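Local atomic coordinates of SsfX3 (Streptomyces sp. SF2575, PDB entry 3SKV), a protein that probably transfers a salicylyl group to a tetracycline intermediate during antibiotic biosynthesis, using a GDSL-type (SGNH) acyltransferase domain joined to a jelly-roll domain. Residues A[46-51]-A[61-66]; A[42-47]-A[55-60]; A[243-248]-A[282-287]. The protein carries 1 engineered substitution. All blocks are in the same frame, centred on the assembly; numbering follows the deposited sequence.

Interaction 1 (A[46-51]-A[61-66])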
# COMPACT_ATOMS: atom_id res chain seq x y z
N GLY A 46 -4.18 -6.66 4.36
CA GLY A 46 -3.37 -5.45 4.26
C GLY A 46 -3.30 -4.63 5.54
O GLY A 46 -2.73 -3.53 5.53
N ALA A 47 -3.88 -5.15 6.65
CA ALA A 47 -3.79 -4.46 7.97
C ALA A 47 -2.86 -5.26 8.90
O ALA A 47 -2.88 -6.49 8.89
CB ALA A 47 -5.17 -4.31 8.59
N VAL A 48 -2.01 -4.56 9.65
CA VAL A 48 -1.08 -5.19 10.59
C VAL A 48 -1.78 -5.40 11.93
O VAL A 48 -1.68 -6.47 12.52
CB VAL A 48 0.21 -4.35 10.67
CG1 VAL A 48 1.12 -4.82 11.80
CG2 VAL A 48 0.94 -4.37 9.33
N SER A 49 -2.53 -4.40 12.40
CA SER A 49 -3.31 -4.56 13.63
C SER A 49 -4.66 -3.89 13.48
O SER A 49 -4.85 -3.10 12.55
CB SER A 49 -2.56 -4.04 14.85
OG SER A 49 -2.27 -2.67 14.72
N LEU A 50 -5.61 -4.25 14.37
CA LEU A 50 -6.94 -3.66 14.40
C LEU A 50 -7.13 -3.00 15.75
O LEU A 50 -6.95 -3.65 16.77
CB LEU A 50 -8.05 -4.70 14.11
CG LEU A 50 -7.81 -5.60 12.90
CD1 LEU A 50 -8.59 -6.89 13.02
CD2 LEU A 50 -8.09 -4.89 11.58
N GLN A 51 -7.40 -1.69 15.76
CA GLN A 51 -7.59 -0.89 16.98
C GLN A 51 -9.06 -0.72 17.29
O GLN A 51 -9.82 -0.20 16.49
CB GLN A 51 -6.92 0.50 16.85
CG GLN A 51 -7.04 1.34 18.11
CD GLN A 51 -6.52 2.74 17.93
OE1 GLN A 51 -7.00 3.51 17.08
NE2 GLN A 51 -5.56 3.12 18.76
N ARG A 61 -1.66 -0.06 9.73
CA ARG A 61 -0.61 -0.67 8.92
C ARG A 61 0.73 -0.76 9.69
O ARG A 61 1.78 -0.88 9.10
CB ARG A 61 -0.49 0.00 7.56
CG ARG A 61 -1.68 -0.34 6.67
CD ARG A 61 -1.42 0.13 5.27
NE ARG A 61 -1.38 1.58 5.21
CZ ARG A 61 -0.50 2.30 4.53
NH1 ARG A 61 0.43 1.69 3.79
NH2 ARG A 61 -0.53 3.62 4.57
N ALA A 62 0.65 -0.76 11.01
CA ALA A 62 1.74 -0.93 11.97
C ALA A 62 1.09 -1.32 13.33
O ALA A 62 -0.11 -1.11 13.45
CB ALA A 62 2.52 0.36 12.12
N PRO A 63 1.82 -1.92 14.33
CA PRO A 63 1.15 -2.29 15.61
C PRO A 63 0.72 -1.03 16.35
O PRO A 63 1.60 -0.31 16.78
CB PRO A 63 2.24 -3.05 16.38
CG PRO A 63 3.28 -3.36 15.39
CD PRO A 63 3.24 -2.30 14.34
N HIS A 64 -0.59 -0.74 16.44
CA HIS A 64 -1.13 0.50 17.00
C HIS A 64 -0.64 0.87 18.39
O HIS A 64 -0.45 2.04 18.68
CB HIS A 64 -2.67 0.55 16.92
CG HIS A 64 -3.36 -0.47 17.77
ND1 HIS A 64 -3.73 -0.19 19.07
CD2 HIS A 64 -3.70 -1.76 17.48
CE1 HIS A 64 -4.29 -1.30 19.54
NE2 HIS A 64 -4.30 -2.27 18.61
N GLU A 65 -0.43 -0.14 19.25
CA GLU A 65 0.07 -0.01 20.62
C GLU A 65 1.52 0.53 20.67
O GLU A 65 1.90 1.20 21.64
CB GLU A 65 -0.08 -1.34 21.40
CG GLU A 65 0.61 -2.55 20.77
CD GLU A 65 -0.12 -3.30 19.65
OE1 GLU A 65 -0.27 -2.73 18.55
OE2 GLU A 65 -0.50 -4.47 19.87
N ASP A 66 2.30 0.32 19.60
CA ASP A 66 3.70 0.73 19.46
C ASP A 66 3.90 1.83 18.44
O ASP A 66 5.03 2.03 18.02
CB ASP A 66 4.56 -0.48 19.04
CG ASP A 66 4.54 -1.68 19.96
OD1 ASP A 66 4.42 -1.48 21.19
OD2 ASP A 66 4.72 -2.80 19.46
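A classic beta bulge, in which Val48 and Ser49 both face Trp60, begins the two-stranded hairpin 49-53/56-60, and these same two residues meet the chain that leaves the hairpin at Arg61 to His64. The contact illustrates how a bulge can turn two consecutive side chains to one partner segment. Val48 lies against backbone: its CB is 3.6 Å from Ala62 N and its CG2 is as near to the carbonyl of Arg61. With CG1 anti to the backbone N (chi1 171°), that methyl reaches along to Pro63, 4.2 Å from its CD. Helix 234-242 adds Leu239 to the apolar patch formed by Val48 and Pro63.

Ser49 supplies the polar link. Its OG sits between the backbone N and the carbonyl carbon (chi1 60°) and donates to Ala62 O at 3.0 Å. It approaches off the C=O direction, the C=O...OG angle being 132°, and is tilted from the carbonyl plane. The same OG lies in the plane of the His64 ring, at its edge, 3.2 Å from CD2. Over one face of this imidazole stands Gln51 CB, 3.9 Å from the centroid and nearly on the ring normal, a CH-pi contact; Glu65 OE1 lies over the opposite face, offset toward the rim.

At the other end, Arg61 lays its CG 3.5 Å from Gly46 O, while its guanidinium is held elsewhere, NE by Gln81 O and NH1 by Ser222 O.

One directed hydrogen bond thus works beside apolar and ring-face packing: Ser49 ties the hairpin to the outgoing loop, whereas His64 is bordered on both faces and at one edge and is met by the indole of Trp60 as well, which probably limits how far its ring can turn.

Interaction 2 (A[42-47]-A[55-60]); sequences LTYRGA and GWLAPW
Tyr44 and Leu57 approach each other from opposite directions and give this contact one of its apolar pairings. One methyl does the touching: Leu57 CD1 comes within 3.8 Å of Tyr44 CZ and 3.7 Å of Tyr44 OH, lying obliquely to the ring. In the leucine, CG anti to the backbone N (chi1 -164°) carries the branch across, and chi2 then turns CD1 to the phenol. Further along the same side chain, Pro59 CG stands 4.4 Å from Tyr44 CD2, again at an oblique position, so that two residues separated by Ala58 on one strand meet successive parts of a single aromatic group. Pro59 also turns its CB to Ala47, where the two CB atoms are 3.9 Å apart.

The example shows packing between strands that are not sheet partners. Strand 43-45 pairs with 86-91 in one antiparallel sheet, whereas 56-60 forms a hairpin with 49-53, and it is side chains that bridge the gap. Such layering of antiparallel strands suits the jelly-roll part of the protein. Leu50, from the strand between the two segments, packs on Tyr44, Leu57 and Pro59 alike, and Leu167 of strand 164-172 also meets the tyrosine.

Polar contacts are of a different kind, for no hydrogen bond joins the segments directly. The phenolic OH of Tyr44, although beside Leu57, is hydrogen-bonded to Pro37 O, which gives the polar end of a largely apolar ring a backbone partner.

Backbone proximity appears only where the segments converge. Trp60 O lies 3.5 Å from Ala47 C and 3.8 Å from Ala47 CB. This is plain packing; the same carbonyl accepts the backbone N of Val48, the next residue. Trp60 CB points away from Ala47, and its side chain touches Ser49 and Leu79.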
# COMPACT_ATOMS: atom_id res chain seq x y z
N LEU A 42 -15.12 -12.11 9.29
CA LEU A 42 -14.44 -11.00 8.61
C LEU A 42 -12.92 -11.15 8.65
O LEU A 42 -12.36 -11.59 9.65
CB LEU A 42 -14.85 -9.59 9.10
CG LEU A 42 -16.37 -9.30 9.29
CD1 LEU A 42 -16.61 -7.89 9.73
CD2 LEU A 42 -17.19 -9.62 8.05
N THR A 43 -12.29 -10.82 7.52
CA THR A 43 -10.85 -10.84 7.32
C THR A 43 -10.45 -9.46 6.79
O THR A 43 -11.02 -8.98 5.81
CB THR A 43 -10.42 -11.97 6.32
OG1 THR A 43 -10.95 -13.24 6.72
CG2 THR A 43 -8.91 -12.09 6.19
N TYR A 44 -9.48 -8.83 7.45
CA TYR A 44 -8.90 -7.56 7.04
C TYR A 44 -7.57 -7.90 6.42
O TYR A 44 -6.70 -8.49 7.07
CB TYR A 44 -8.73 -6.59 8.20
CG TYR A 44 -10.05 -6.14 8.79
CD1 TYR A 44 -10.72 -6.92 9.74
CD2 TYR A 44 -10.64 -4.94 8.39
CE1 TYR A 44 -11.95 -6.53 10.26
CE2 TYR A 44 -11.86 -4.53 8.93
CZ TYR A 44 -12.50 -5.32 9.87
OH TYR A 44 -13.72 -4.94 10.38
N ARG A 45 -7.45 -7.65 5.14
CA ARG A 45 -6.21 -7.94 4.45
C ARG A 45 -5.49 -6.62 4.28
O ARG A 45 -6.11 -5.57 4.14
CB ARG A 45 -6.48 -8.67 3.12
CG ARG A 45 -7.35 -9.93 3.30
CD ARG A 45 -6.68 -11.21 2.84
NE ARG A 45 -7.64 -12.32 2.71
CZ ARG A 45 -7.48 -13.54 3.23
NH1 ARG A 45 -6.40 -13.83 3.94
NH2 ARG A 45 -8.42 -14.47 3.07
N GLY A 46 -4.18 -6.66 4.36
CA GLY A 46 -3.37 -5.45 4.26
C GLY A 46 -3.30 -4.63 5.54
O GLY A 46 -2.73 -3.53 5.53
N ALA A 47 -3.88 -5.15 6.65
CA ALA A 47 -3.79 -4.46 7.97
C ALA A 47 -2.86 -5.26 8.90
O ALA A 47 -2.88 -6.49 8.89
CB ALA A 47 -5.17 -4.31 8.59
N GLY A 55 -16.29 1.33 20.34
CA GLY A 55 -17.25 0.84 19.34
C GLY A 55 -16.79 0.93 17.90
O GLY A 55 -17.48 0.45 16.99
N TRP A 56 -15.62 1.54 17.68
CA TRP A 56 -15.09 1.71 16.33
C TRP A 56 -13.86 0.86 16.13
O TRP A 56 -13.03 0.73 17.03
CB TRP A 56 -14.80 3.19 16.03
CG TRP A 56 -16.02 4.04 16.07
CD1 TRP A 56 -16.62 4.57 17.19
CD2 TRP A 56 -16.90 4.32 14.98
NE1 TRP A 56 -17.78 5.22 16.84
CE2 TRP A 56 -17.99 5.06 15.50
CE3 TRP A 56 -16.84 4.06 13.60
CZ2 TRP A 56 -19.01 5.55 14.68
CZ3 TRP A 56 -17.87 4.54 12.80
CH2 TRP A 56 -18.93 5.27 13.34
N LEU A 57 -13.74 0.29 14.95
CA LEU A 57 -12.64 -0.56 14.60
C LEU A 57 -11.79 0.14 13.54
O LEU A 57 -12.28 0.41 12.46
CB LEU A 57 -13.18 -1.95 14.12
CG LEU A 57 -12.21 -3.15 14.03
CD1 LEU A 57 -11.45 -3.13 12.73
CD2 LEU A 57 -11.27 -3.21 15.23
N ALA A 58 -10.56 0.46 13.87
CA ALA A 58 -9.61 1.11 12.96
C ALA A 58 -8.51 0.14 12.49
O ALA A 58 -7.72 -0.33 13.31
CB ALA A 58 -8.98 2.31 13.64
N PRO A 59 -8.41 -0.17 11.20
CA PRO A 59 -7.30 -1.01 10.73
C PRO A 59 -6.03 -0.14 10.70
O PRO A 59 -6.11 1.06 10.34
CB PRO A 59 -7.72 -1.44 9.31
CG PRO A 59 -9.10 -0.89 9.09
CD PRO A 59 -9.26 0.26 10.06
N TRP A 60 -4.89 -0.70 11.15
CA TRP A 60 -3.59 -0.01 11.16
C TRP A 60 -2.60 -0.78 10.32
O TRP A 60 -2.67 -2.00 10.24
CB TRP A 60 -3.05 0.15 12.58
CG TRP A 60 -3.69 1.25 13.38
CD1 TRP A 60 -4.96 1.26 13.89
CD2 TRP A 60 -3.04 2.42 13.89
NE1 TRP A 60 -5.17 2.41 14.62
CE2 TRP A 60 -3.99 3.12 14.67
CE3 TRP A 60 -1.73 2.93 13.78
CZ2 TRP A 60 -3.69 4.33 15.31
CZ3 TRP A 60 -1.43 4.13 14.40
CH2 TRP A 60 -2.41 4.83 15.14

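Interaction 3 (A[243-248]-A[282-287])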
# COMPACT_ATOMS: atom_id res chain seq x y z
N LEU A 243 6.11 -10.03 9.89
CA LEU A 243 4.92 -10.17 9.04
C LEU A 243 5.05 -11.41 8.12
O LEU A 243 6.16 -11.71 7.71
CB LEU A 243 4.83 -8.90 8.18
CG LEU A 243 3.71 -7.87 8.42
CD1 LEU A 243 3.09 -7.98 9.76
CD2 LEU A 243 4.21 -6.48 8.21
N PRO A 244 3.95 -12.13 7.74
CA PRO A 244 4.11 -13.24 6.77
C PRO A 244 4.44 -12.65 5.38
O PRO A 244 3.90 -11.58 5.00
CB PRO A 244 2.74 -13.93 6.77
CG PRO A 244 1.77 -12.91 7.23
CD PRO A 244 2.52 -11.91 8.08
N ALA A 245 5.35 -13.32 4.64
CA ALA A 245 5.75 -12.81 3.33
C ALA A 245 6.28 -13.89 2.42
O ALA A 245 7.14 -14.68 2.81
CB ALA A 245 6.81 -11.74 3.49
N ASP A 246 5.80 -13.86 1.19
CA ASP A 246 6.25 -14.79 0.15
C ASP A 246 7.03 -14.03 -0.90
O ASP A 246 7.75 -14.65 -1.66
CB ASP A 246 5.07 -15.53 -0.45
CG ASP A 246 4.40 -16.41 0.57
OD1 ASP A 246 4.94 -17.51 0.84
OD2 ASP A 246 3.37 -15.98 1.14
N LEU A 247 6.91 -12.69 -0.91
CA LEU A 247 7.58 -11.74 -1.82
C LEU A 247 7.71 -10.42 -1.08
O LEU A 247 6.71 -9.92 -0.55
CB LEU A 247 6.74 -11.54 -3.08
CG LEU A 247 7.38 -11.04 -4.39
CD1 LEU A 247 6.56 -9.94 -5.06
CD2 LEU A 247 8.89 -10.74 -4.30
N ILE A 248 8.93 -9.88 -1.02
CA ILE A 248 9.21 -8.59 -0.39
C ILE A 248 9.85 -7.66 -1.41
O ILE A 248 10.83 -8.03 -2.04
CB ILE A 248 10.06 -8.73 0.90
CG1 ILE A 248 9.37 -9.65 1.92
CG2 ILE A 248 10.40 -7.34 1.51
CD1 ILE A 248 10.29 -10.30 2.96
N PRO A 282 14.45 -16.28 5.58
CA PRO A 282 15.80 -16.58 5.03
C PRO A 282 15.89 -16.83 3.53
O PRO A 282 16.95 -16.61 2.96
CB PRO A 282 16.25 -17.80 5.82
CG PRO A 282 14.99 -18.48 6.22
CD PRO A 282 13.99 -17.39 6.46
N LEU A 283 14.81 -17.31 2.91
CA LEU A 283 14.79 -17.69 1.49
C LEU A 283 13.79 -16.89 0.64
O LEU A 283 13.77 -17.03 -0.59
CB LEU A 283 14.48 -19.20 1.39
CG LEU A 283 15.61 -20.28 1.37
CD1 LEU A 283 16.96 -19.82 1.98
CD2 LEU A 283 15.12 -21.54 2.05
N THR A 284 12.96 -16.07 1.28
CA THR A 284 11.96 -15.25 0.61
C THR A 284 12.61 -14.31 -0.40
O THR A 284 13.58 -13.62 -0.05
CB THR A 284 11.16 -14.45 1.67
OG1 THR A 284 10.61 -15.38 2.60
CG2 THR A 284 10.05 -13.57 1.07
N PRO A 285 12.09 -14.23 -1.65
CA PRO A 285 12.67 -13.27 -2.62
C PRO A 285 12.51 -11.83 -2.13
O PRO A 285 11.40 -11.38 -1.84
CB PRO A 285 11.85 -13.52 -3.91
CG PRO A 285 11.11 -14.78 -3.70
CD PRO A 285 10.94 -14.96 -2.24
N ILE A 286 13.64 -11.12 -2.00
CA ILE A 286 13.71 -9.71 -1.61
C ILE A 286 14.17 -8.95 -2.85
O ILE A 286 15.25 -9.23 -3.41
CB ILE A 286 14.62 -9.42 -0.38
CG1 ILE A 286 14.09 -10.13 0.90
CG2 ILE A 286 14.74 -7.88 -0.16
CD1 ILE A 286 15.06 -10.05 2.05
N VAL A 287 13.33 -8.01 -3.29
CA VAL A 287 13.60 -7.19 -4.45
C VAL A 287 14.02 -5.82 -3.96
O VAL A 287 13.25 -5.10 -3.33
CB VAL A 287 12.42 -7.17 -5.44
CG1 VAL A 287 12.72 -6.29 -6.62
CG2 VAL A 287 12.09 -8.58 -5.89
O HOH W 1 8.43 -16.62 3.87
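Ile248 and Ile286 face one another as a parallel beta bridge, and the tight part of the contact is built around them. Ile248 N donates to Pro285 O at 3.0 Å and Val287 N to Ile248 O at 2.8 Å, both nearly straight, so the isoleucine backbone is gripped from the residues flanking Ile286, as parallel pairing requires. Ile286 CA adds a CA-H...O contact to Ile248 O at 3.4 Å. Side chains close in around this core: Leu247 CD2 packs on Pro285 CB at 4.1 Å, crossing it at about a right angle, and also reaches Val287 CG2. Just ahead of the strands, Asp246 O still packs closely on Pro285 CD, at 3.3 Å.

Thr284 marks the change to the looser side. With OG1 beside the backbone N (chi1 -56°), CG2 is left anti to it and turns inward to Ile248 CD1, 3.8 Å away. Looseness begins at Ala245, where a water fills the step, donating to Ala245 O at 2.6 Å and lying 2.8 Å from Thr284 OG1. The partly exposed Asp246 directs its carboxylate to the backbone N of His187.

This is the start of two adjacent strands in the parallel sheet of the GDSL-type domain, a textbook case of a beta-alpha-beta crossover, with helix 266-278 lying between them in the chain. That helix covers Ile248 and Ile286 through Ile277, while Met375 of helix 361-377 meets Leu247 and Val287 on the other face; strand 187-192 flanks 247-252, and 330-333 flanks 286-290.

Interactions 1 and 2 are neighbours, with centres about 8 Å apart: they share Gly46 and Ala47, both involve the hairpin 49-53/56-60, and they touch through the backbone of Val48 and Trp60. Along the chain both close before interaction 3 opens in the parallel sheet of the GDSL-type domain. The centres of interactions 1 and 3 are about 20 Å apart. Those of interactions 2 and 3 are about 23 Å apart, their nearest atoms about 6 Å. Interaction 1 nevertheless touches interaction 3, Val48 CG2 packing 4.0 Å from Leu243 CD2. The bulge of the hairpin therefore lies where the N-terminal domain meets the acyltransferase domain, while both segments of interaction 2 belong to the former.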